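Local coordinates for unknown protein (Galdieria sulphuraria, PDB 2NYI), which is of unknown function but carries tandem ACT domains, a fold that in other proteins often binds small regulatory ligands such as amino acids, at residues Ser13-Val16 / Gly17-His20; Phe22-Ala25 / Leu26-Ser30; Leu151-Glu154 / Val155-Ala158. All blocks are in the same frame, centred on the assembly; numbering follows the deposited sequence.

Contact 1 (Ser13-Val16 / Gly17-His20)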
ATOM      1  N   SER A  13       8.255  -5.698 -10.280  1.00 19.64           N
ATOM      2  CA  SER A  13       9.493  -5.352  -9.578  1.00 20.25           C
ATOM      3  C   SER A  13       9.673  -3.849  -9.564  1.00 19.43           C
ATOM      4  O   SER A  13       9.452  -3.166 -10.578  1.00 20.89           O
ATOM      5  CB  SER A  13      10.707  -6.013 -10.239  1.00 22.58           C
ATOM      6  OG  SER A  13      10.503  -7.412 -10.309  1.00 29.07           O
ATOM      7  N   ASP A  14      10.077  -3.330  -8.413  1.00 19.17           N
ATOM      8  CA  ASP A  14      10.250  -1.892  -8.229  1.00 18.01           C
ATOM      9  C   ASP A  14      11.407  -1.322  -9.052  1.00 19.52           C
ATOM     10  O   ASP A  14      12.475  -1.957  -9.236  1.00 19.41           O
ATOM     11  CB  ASP A  14      10.437  -1.560  -6.750  1.00 19.18           C
ATOM     12  CG  ASP A  14      10.291  -0.075  -6.461  1.00 25.53           C
ATOM     13  OD1 ASP A  14       9.460   0.590  -7.124  1.00 26.46           O
ATOM     14  OD2 ASP A  14      11.002   0.432  -5.571  1.00 33.45           O
ATOM     15  N   ARG A  15      11.186  -0.104  -9.531  1.00 19.57           N
ATOM     16  CA  ARG A  15      12.227   0.670 -10.213  1.00 20.04           C
ATOM     17  C   ARG A  15      11.773   2.125 -10.207  1.00 20.03           C
ATOM     18  O   ARG A  15      10.599   2.414  -9.987  1.00 19.32           O
ATOM     19  CB  ARG A  15      12.431   0.167 -11.644  1.00 20.69           C
ATOM     20  CG  ARG A  15      11.191   0.279 -12.532  1.00 24.92           C
ATOM     21  CD  ARG A  15      11.525   0.392 -13.993  1.00 30.90           C
ATOM     22  NE  ARG A  15      10.331   0.329 -14.842  1.00 23.42           N
ATOM     23  CZ  ARG A  15       9.581   1.365 -15.208  1.00 22.09           C
ATOM     24  NH1 ARG A  15       9.874   2.596 -14.813  1.00 19.38           N
ATOM     25  NH2 ARG A  15       8.520   1.155 -15.991  1.00 24.65           N
ATOM     26  N   VAL A  16      12.706   3.046 -10.456  1.00 19.95           N
ATOM     27  CA  VAL A  16      12.350   4.449 -10.546  1.00 19.26           C
ATOM     28  C   VAL A  16      11.438   4.628 -11.765  1.00 19.55           C
ATOM     29  O   VAL A  16      11.650   3.988 -12.808  1.00 20.38           O
ATOM     30  CB  VAL A  16      13.616   5.342 -10.635  1.00 20.75           C
ATOM     31  CG1 VAL A  16      13.256   6.767 -11.035  1.00 17.56           C
ATOM     32  CG2 VAL A  16      14.350   5.344  -9.289  1.00 22.09           C
ATOM     33  N   GLY A  17      10.410   5.456 -11.617  1.00 18.71           N
ATOM     34  CA  GLY A  17       9.617   5.883 -12.767  1.00 18.90           C
ATOM     35  C   GLY A  17       8.353   5.106 -13.050  1.00 18.92           C
ATOM     36  O   GLY A  17       7.711   5.347 -14.064  1.00 20.24           O
ATOM     37  N   ILE A  18       8.005   4.151 -12.195  1.00 17.99           N
ATOM     38  CA  ILE A  18       6.764   3.363 -12.428  1.00 18.10           C
ATOM     39  C   ILE A  18       5.517   4.247 -12.345  1.00 18.16           C
ATOM     40  O   ILE A  18       4.702   4.286 -13.291  1.00 17.05           O
ATOM     41  CB  ILE A  18       6.624   2.157 -11.460  1.00 19.50           C
ATOM     42  CG1 ILE A  18       7.798   1.208 -11.627  1.00 17.81           C
ATOM     43  CG2 ILE A  18       5.250   1.374 -11.725  1.00 17.77           C
ATOM     44  CD1 ILE A  18       7.905   0.175 -10.481  1.00 17.45           C
ATOM     45  N   VAL A  19       5.385   4.978 -11.234  1.00 17.37           N
ATOM     46  CA  VAL A  19       4.235   5.853 -11.064  1.00 17.47           C
ATOM     47  C   VAL A  19       4.224   6.875 -12.204  1.00 17.87           C
ATOM     48  O   VAL A  19       3.150   7.213 -12.738  1.00 16.24           O
ATOM     49  CB  VAL A  19       4.183   6.560  -9.709  1.00 18.40           C
ATOM     50  CG1 VAL A  19       2.898   7.397  -9.623  1.00 19.98           C
ATOM     51  CG2 VAL A  19       4.213   5.517  -8.529  1.00 17.09           C
ATOM     52  N   HIS A  20       5.404   7.396 -12.568  1.00 15.85           N
ATOM     53  CA  HIS A  20       5.418   8.340 -13.683  1.00 16.60           C
ATOM     54  C   HIS A  20       4.913   7.735 -14.999  1.00 19.10           C
ATOM     55  O   HIS A  20       4.096   8.356 -15.702  1.00 18.65           O
ATOM     56  CB  HIS A  20       6.775   9.004 -13.877  1.00 14.90           C
ATOM     57  CG  HIS A  20       6.778   9.954 -15.036  1.00 17.81           C
ATOM     58  ND1 HIS A  20       7.479   9.702 -16.191  1.00 24.92           N
ATOM     59  CD2 HIS A  20       6.062  11.080 -15.265  1.00 21.50           C
ATOM     60  CE1 HIS A  20       7.248  10.672 -17.063  1.00 26.05           C
ATOM     61  NE2 HIS A  20       6.392  11.521 -16.526  1.00 22.16           N
TER
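R15 and I18 meet round a type II beta turn, a local contact at the surface of the ACT domain, where the loop after strand 4-13 turns into helix 18-28. It illustrates how a tight turn can fold a long side chain back over the start of the helix it introduces. G17 takes the third place of the turn with a positive phi of 96°, where a CB would be jammed against V16 O, and also serves as the N-cap of the helix. R15 sets off with CG wedged between its backbone N and carbonyl carbon (chi1 61°) and then runs extended, which carries its aliphatic part across I18: CG of R15 lies 3.6 Å from CG1 of I18. The same CG1 sits 3.9 Å above the plane of the R15 guanidinium, over its centre, so a hydrocarbon backs one face of the charged group. The group's own plane is used for bonding: NH1 of R15 donates to V16 O at 3.0 Å, with an N-H...O angle of 148°, although the donor stands tilted from the plane of that carbonyl. NH2 makes a salt bridge to D21, one turn into the helix, and the two bonds together should limit rotation of the guanidinium. CD1 of I18 reaches back to the loop, 3.4 Å from R15 N and 3.7 Å from OD1 of D14. Beyond the turn, D14 pairs through its backbone with G43, and I18 is buried against F45 of strand 44-53 and against L69 and F72 in the loop after helix 59-68. On the dimer side, H20 hydrogen-bonds through NE2 to E108 of helix 106-116 of the second subunit, while V16 packs on N120 at the start of its strand 120-130.

Contact 2 (Phe22-Ala25 / Leu26-Ser30)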
ATOM      1  N   PHE A  22       3.018   5.154 -15.487  1.00 17.87           N
ATOM      2  CA  PHE A  22       1.579   4.913 -15.281  1.00 18.00           C
ATOM      3  C   PHE A  22       0.758   6.191 -15.536  1.00 18.90           C
ATOM      4  O   PHE A  22      -0.220   6.193 -16.308  1.00 17.85           O
ATOM      5  CB  PHE A  22       1.370   4.413 -13.835  1.00 16.83           C
ATOM      6  CG  PHE A  22      -0.061   4.118 -13.490  1.00 21.06           C
ATOM      7  CD1 PHE A  22      -0.556   2.823 -13.573  1.00 20.04           C
ATOM      8  CD2 PHE A  22      -0.909   5.137 -13.056  1.00 21.15           C
ATOM      9  CE1 PHE A  22      -1.894   2.552 -13.228  1.00 19.47           C
ATOM     10  CE2 PHE A  22      -2.242   4.871 -12.722  1.00 21.03           C
ATOM     11  CZ  PHE A  22      -2.725   3.575 -12.821  1.00 21.17           C
ATOM     12  N   SER A  23       1.188   7.277 -14.892  1.00 19.05           N
ATOM     13  CA  SER A  23       0.489   8.568 -14.927  1.00 19.74           C
ATOM     14  C   SER A  23       0.559   9.184 -16.316  1.00 19.52           C
ATOM     15  O   SER A  23      -0.424   9.756 -16.809  1.00 19.56           O
ATOM     16  CB  SER A  23       1.138   9.516 -13.912  1.00 20.40           C
ATOM     17  OG  SER A  23       0.975   8.980 -12.610  1.00 31.80           O
ATOM     18  N   TRP A  24       1.726   9.073 -16.945  1.00 19.11           N
ATOM     19  CA  TRP A  24       1.886   9.547 -18.313  1.00 19.97           C
ATOM     20  C   TRP A  24       0.894   8.831 -19.240  1.00 20.48           C
ATOM     21  O   TRP A  24       0.224   9.466 -20.073  1.00 19.97           O
ATOM     22  CB  TRP A  24       3.330   9.359 -18.788  1.00 20.46           C
ATOM     23  CG  TRP A  24       3.524   9.941 -20.134  1.00 25.74           C
ATOM     24  CD1 TRP A  24       3.932  11.211 -20.427  1.00 27.16           C
ATOM     25  CD2 TRP A  24       3.245   9.303 -21.393  1.00 27.89           C
ATOM     26  NE1 TRP A  24       3.953  11.393 -21.797  1.00 27.20           N
ATOM     27  CE2 TRP A  24       3.543  10.238 -22.410  1.00 34.40           C
ATOM     28  CE3 TRP A  24       2.790   8.027 -21.758  1.00 31.20           C
ATOM     29  CZ2 TRP A  24       3.389   9.943 -23.770  1.00 33.23           C
ATOM     30  CZ3 TRP A  24       2.640   7.731 -23.121  1.00 32.48           C
ATOM     31  CH2 TRP A  24       2.942   8.689 -24.103  1.00 29.35           C
ATOM     32  N   ALA A  25       0.785   7.511 -19.080  1.00 19.51           N
ATOM     33  CA  ALA A  25      -0.074   6.702 -19.952  1.00 19.71           C
ATOM     34  C   ALA A  25      -1.538   7.104 -19.848  1.00 20.75           C
ATOM     35  O   ALA A  25      -2.226   7.212 -20.863  1.00 21.93           O
ATOM     36  CB  ALA A  25       0.098   5.205 -19.639  1.00 18.37           C
ATOM     37  N   LEU A  26      -2.011   7.313 -18.623  1.00 20.41           N
ATOM     38  CA  LEU A  26      -3.396   7.732 -18.368  1.00 21.25           C
ATOM     39  C   LEU A  26      -3.655   9.137 -18.904  1.00 22.46           C
ATOM     40  O   LEU A  26      -4.705   9.392 -19.490  1.00 22.16           O
ATOM     41  CB  LEU A  26      -3.706   7.708 -16.867  1.00 21.14           C
ATOM     42  CG  LEU A  26      -3.712   6.343 -16.181  1.00 20.74           C
ATOM     43  CD1 LEU A  26      -4.388   6.475 -14.795  1.00 22.37           C
ATOM     44  CD2 LEU A  26      -4.425   5.319 -17.026  1.00 19.06           C
ATOM     45  N   LYS A  27      -2.696  10.037 -18.698  1.00 22.21           N
ATOM     46  CA  LYS A  27      -2.839  11.429 -19.185  1.00 23.19           C
ATOM     47  C   LYS A  27      -3.025  11.446 -20.695  1.00 23.04           C
ATOM     48  O   LYS A  27      -3.855  12.200 -21.229  1.00 23.99           O
ATOM     49  CB  LYS A  27      -1.629  12.288 -18.787  1.00 23.01           C
ATOM     50  CG  LYS A  27      -1.797  13.761 -19.176  1.00 24.97           C
ATOM     51  CD  LYS A  27      -0.551  14.601 -18.912  1.00 24.20           C
ATOM     52  CE  LYS A  27      -0.831  16.051 -19.341  1.00 28.28           C
ATOM     53  NZ  LYS A  27       0.141  17.040 -18.812  1.00 38.46           N
ATOM     54  N   ASN A  28      -2.235  10.600 -21.365  0.60 22.64           N
ATOM     55  CA  ASN A  28      -2.205  10.442 -22.815  0.60 22.91           C
ATOM     56  C   ASN A  28      -3.566  10.037 -23.389  0.60 22.79           C
ATOM     57  O   ASN A  28      -3.921  10.444 -24.502  0.60 21.53           O
ATOM     58  CB  ASN A  28      -1.117   9.415 -23.189  0.60 22.42           C
ATOM     59  CG  ASN A  28      -0.871   9.310 -24.688  0.60 28.71           C
ATOM     60  OD1 ASN A  28      -0.625  10.311 -25.364  0.60 29.27           O
ATOM     61  ND2 ASN A  28      -0.894   8.076 -25.210  0.60 21.69           N
ATOM     62  N   ILE A  29      -4.324   9.258 -22.616  1.00 22.02           N
ATOM     63  CA  ILE A  29      -5.651   8.756 -23.050  1.00 21.86           C
ATOM     64  C   ILE A  29      -6.799   9.536 -22.389  1.00 22.02           C
ATOM     65  O   ILE A  29      -7.951   9.114 -22.462  1.00 22.97           O
ATOM     66  CB  ILE A  29      -5.848   7.219 -22.839  1.00 19.75           C
ATOM     67  CG1 ILE A  29      -5.712   6.831 -21.344  1.00 20.06           C
ATOM     68  CG2 ILE A  29      -4.895   6.410 -23.738  1.00 23.39           C
ATOM     69  CD1 ILE A  29      -6.150   5.382 -21.020  1.00 22.05           C
ATOM     70  N   SER A  30      -6.472  10.670 -21.764  1.00 22.85           N
ATOM     71  CA  SER A  30      -7.447  11.541 -21.074  1.00 24.02           C
ATOM     72  C   SER A  30      -8.227  10.831 -19.949  1.00 25.14           C
ATOM     73  O   SER A  30      -9.423  11.082 -19.737  1.00 24.32           O
ATOM     74  CB  SER A  30      -8.408  12.216 -22.071  1.00 24.65           C
ATOM     75  OG  SER A  30      -7.671  12.914 -23.060  1.00 29.53           O
TER
HETATM   76  O   HOH W   1      -1.121   6.178 -23.294  1.00 22.69           O
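N28 and W24 are joined by one of three good backbone bonds of the alpha-helical i to i+4 kind: N28 N donates to W24 O, K27 N to S23 O and L26 N to F22 O, all at 3.0 to 3.1 Å. The next step, I29 N to A25 O, is weak at 3.4 Å. A water donates to A25 O at 2.9 Å, giving that carbonyl a second partner. It also accepts from N28 ND2 at 2.7 Å, but this half of the bridge is less certain, since N28 has a second conformer. The fading ladder marks the end of helix 18-28 in a Schellman motif: S30, with positive phi, is the C-prime residue, its N bonded to K27 O while A31 N turns back to L26 O. Outside the backbone, CB of N28 makes a CH-pi contact over one face of the six-membered ring of W24, 4.2 Å from the centroid. The amide lies alongside the indole, planes 18° apart, an equally tentative orientation. W24 also packs on E108 of the second subunit. On the inner side F22 has CG anti to the backbone N (chi1 -180°), which places the ring against L26, CE2 lying 3.4 Å from CD1. The ring reaches V8 and V10 of strand 4-13 and M47 and V49 of strand 44-53. With an alanine here the ring would be gone, which would probably leave a gap between CD1 of L26 and the two strands. L26 itself packs on V51 and, with F22 and A25, on L65 of helix 59-68.

Contact 3 (Leu151-Glu154 / Val155-Ala158)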
ATOM      1  N   LEU A 151     -19.482  -3.991  18.324  1.00 23.16           N
ATOM      2  CA  LEU A 151     -18.502  -5.062  18.586  1.00 23.45           C
ATOM      3  C   LEU A 151     -17.212  -4.574  19.257  1.00 24.18           C
ATOM      4  O   LEU A 151     -16.342  -5.396  19.572  1.00 23.81           O
ATOM      5  CB  LEU A 151     -18.125  -5.789  17.279  1.00 23.58           C
ATOM      6  CG  LEU A 151     -19.220  -6.394  16.392  1.00 27.85           C
ATOM      7  CD1 LEU A 151     -18.647  -7.169  15.209  1.00 28.87           C
ATOM      8  CD2 LEU A 151     -20.180  -7.273  17.188  1.00 23.20           C
ATOM      9  N   TYR A 152     -17.073  -3.264  19.465  1.00 24.10           N
ATOM     10  CA  TYR A 152     -15.804  -2.683  19.953  1.00 23.86           C
ATOM     11  C   TYR A 152     -15.311  -3.398  21.209  1.00 25.49           C
ATOM     12  O   TYR A 152     -14.181  -3.882  21.240  1.00 26.20           O
ATOM     13  CB  TYR A 152     -15.951  -1.188  20.228  1.00 23.89           C
ATOM     14  CG  TYR A 152     -14.696  -0.530  20.798  1.00 27.58           C
ATOM     15  CD1 TYR A 152     -13.579  -0.297  19.984  1.00 24.75           C
ATOM     16  CD2 TYR A 152     -14.624  -0.153  22.143  1.00 30.11           C
ATOM     17  CE1 TYR A 152     -12.415   0.307  20.501  1.00 28.95           C
ATOM     18  CE2 TYR A 152     -13.464   0.451  22.670  1.00 29.31           C
ATOM     19  CZ  TYR A 152     -12.370   0.680  21.831  1.00 31.25           C
ATOM     20  OH  TYR A 152     -11.223   1.277  22.318  1.00 34.25           O
ATOM     21  N   GLN A 153     -16.167  -3.485  22.232  1.00 26.31           N
ATOM     22  CA  GLN A 153     -15.723  -4.049  23.510  1.00 26.71           C
ATOM     23  C   GLN A 153     -15.279  -5.505  23.376  1.00 26.19           C
ATOM     24  O   GLN A 153     -14.229  -5.887  23.911  1.00 27.99           O
ATOM     25  CB  GLN A 153     -16.757  -3.854  24.635  1.00 27.54           C
ATOM     26  CG  GLN A 153     -16.236  -4.271  26.025  1.00 32.98           C
ATOM     27  CD  GLN A 153     -14.838  -3.717  26.334  1.00 45.85           C
ATOM     28  OE1 GLN A 153     -14.625  -2.497  26.362  1.00 47.19           O
ATOM     29  NE2 GLN A 153     -13.878  -4.620  26.565  1.00 38.74           N
ATOM     30  N   GLU A 154     -16.028  -6.314  22.630  1.00 25.12           N
ATOM     31  CA  GLU A 154     -15.609  -7.714  22.471  1.00 26.36           C
ATOM     32  C   GLU A 154     -14.342  -7.892  21.635  1.00 26.29           C
ATOM     33  O   GLU A 154     -13.577  -8.841  21.857  1.00 26.12           O
ATOM     34  CB  GLU A 154     -16.737  -8.598  21.952  1.00 26.61           C
ATOM     35  CG  GLU A 154     -17.072  -8.465  20.504  1.00 28.95           C
ATOM     36  CD  GLU A 154     -18.395  -9.137  20.204  1.00 39.10           C
ATOM     37  OE1 GLU A 154     -19.399  -8.753  20.842  1.00 38.92           O
ATOM     38  OE2 GLU A 154     -18.422 -10.055  19.359  1.00 41.82           O
ATOM     39  N   VAL A 155     -14.131  -6.996  20.668  1.00 26.42           N
ATOM     40  CA  VAL A 155     -12.859  -6.945  19.924  1.00 24.89           C
ATOM     41  C   VAL A 155     -11.707  -6.647  20.883  1.00 25.04           C
ATOM     42  O   VAL A 155     -10.694  -7.382  20.891  1.00 25.61           O
ATOM     43  CB  VAL A 155     -12.901  -5.911  18.774  1.00 25.35           C
ATOM     44  CG1 VAL A 155     -11.498  -5.729  18.130  1.00 26.46           C
ATOM     45  CG2 VAL A 155     -13.927  -6.349  17.710  1.00 27.09           C
ATOM     46  N   VAL A 156     -11.891  -5.611  21.708  1.00 24.84           N
ATOM     47  CA  VAL A 156     -10.904  -5.175  22.714  1.00 25.76           C
ATOM     48  C   VAL A 156     -10.583  -6.312  23.678  1.00 25.75           C
ATOM     49  O   VAL A 156      -9.405  -6.558  23.992  1.00 25.43           O
ATOM     50  CB  VAL A 156     -11.364  -3.880  23.456  1.00 26.96           C
ATOM     51  CG1 VAL A 156     -10.598  -3.653  24.775  1.00 33.59           C
ATOM     52  CG2 VAL A 156     -11.201  -2.663  22.528  1.00 28.41           C
ATOM     53  N   THR A 157     -11.627  -7.010  24.127  1.00 27.52           N
ATOM     54  CA  THR A 157     -11.462  -8.136  25.044  1.00 27.61           C
ATOM     55  C   THR A 157     -10.662  -9.274  24.384  1.00 28.48           C
ATOM     56  O   THR A 157      -9.757  -9.852  25.007  1.00 28.50           O
ATOM     57  CB  THR A 157     -12.829  -8.624  25.593  1.00 27.81           C
ATOM     58  OG1 THR A 157     -13.390  -7.615  26.448  1.00 25.21           O
ATOM     59  CG2 THR A 157     -12.681  -9.929  26.386  1.00 33.06           C
ATOM     60  N   ALA A 158     -10.984  -9.588  23.132  1.00 28.07           N
ATOM     61  CA  ALA A 158     -10.223 -10.582  22.352  1.00 28.60           C
ATOM     62  C   ALA A 158      -8.774 -10.159  22.115  1.00 28.07           C
ATOM     63  O   ALA A 158      -7.860 -10.999  22.186  1.00 29.39           O
ATOM     64  CB  ALA A 158     -10.921 -10.887  21.034  1.00 28.62           C
TER
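From V155 to A158, the backbone N-H groups bond to the carbonyls four residues earlier, V155 N to L151 O, V156 N to Y152 O, T157 N to Q153 O and A158 N to E154 O, all at 2.8 to 3.0 Å. This is the opening of alpha-helix 152-166, which leads into strand 169-174, an outermost strand, within this chain, of a four-stranded antiparallel sheet with the 2-3-1-4 order characteristic of the ACT fold. Side chains four apart also meet, in two different ways. Y152 and V156 do so through hydrocarbon: CG2 of V156 lies over one face of the phenol ring in a CH-pi contact, 3.8 Å from the centroid and 18° off the normal, shifted toward the CZ side. The ring's far end is tied down as well, for OH of Y152 bonds to L172 O in strand 169-174, so the ring is held both across its face and at its hydroxyl. V155 and V156 also pack on L172, and V155, the buried residue of the turn, meets K117. Q153 and T157, on the exposed side, use a polar bond. CG of Q153 lies opposite its backbone N about the first side-chain bond, and the chain then bends at chi2 (47°), curling the amide forward along the helix until NE2 donates to OG1 of T157 at 3.0 Å, at an N-H...O angle of 148° and with OG1 in the amide plane. The same bend leaves NE2 of Q153 3.9 Å from CG1 of V156.

How the contacts relate
Contacts 1 and 2 follow one another along helix 18-28, one at its entry and one at its exit, their centres 15 Å apart, and both touch the second subunit. Contact 3, on helix 152-166, lies beyond the chain's centre, its nearest atoms about 33 Å from either, and meets no other chain of the assembly. Contact 2 is the partly buried one, with F22 and L26 turned to the sheet and, with A25, to helix 59-68, and W24 on the outer side; contacts 1 and 3 are surface contacts. Their chemistry varies accordingly: charge and a glycine turn in contact 1, a ladder that weakens into a Schellman end in contact 2, and an intact ladder flanked by an amide-hydroxyl bond in contact 3.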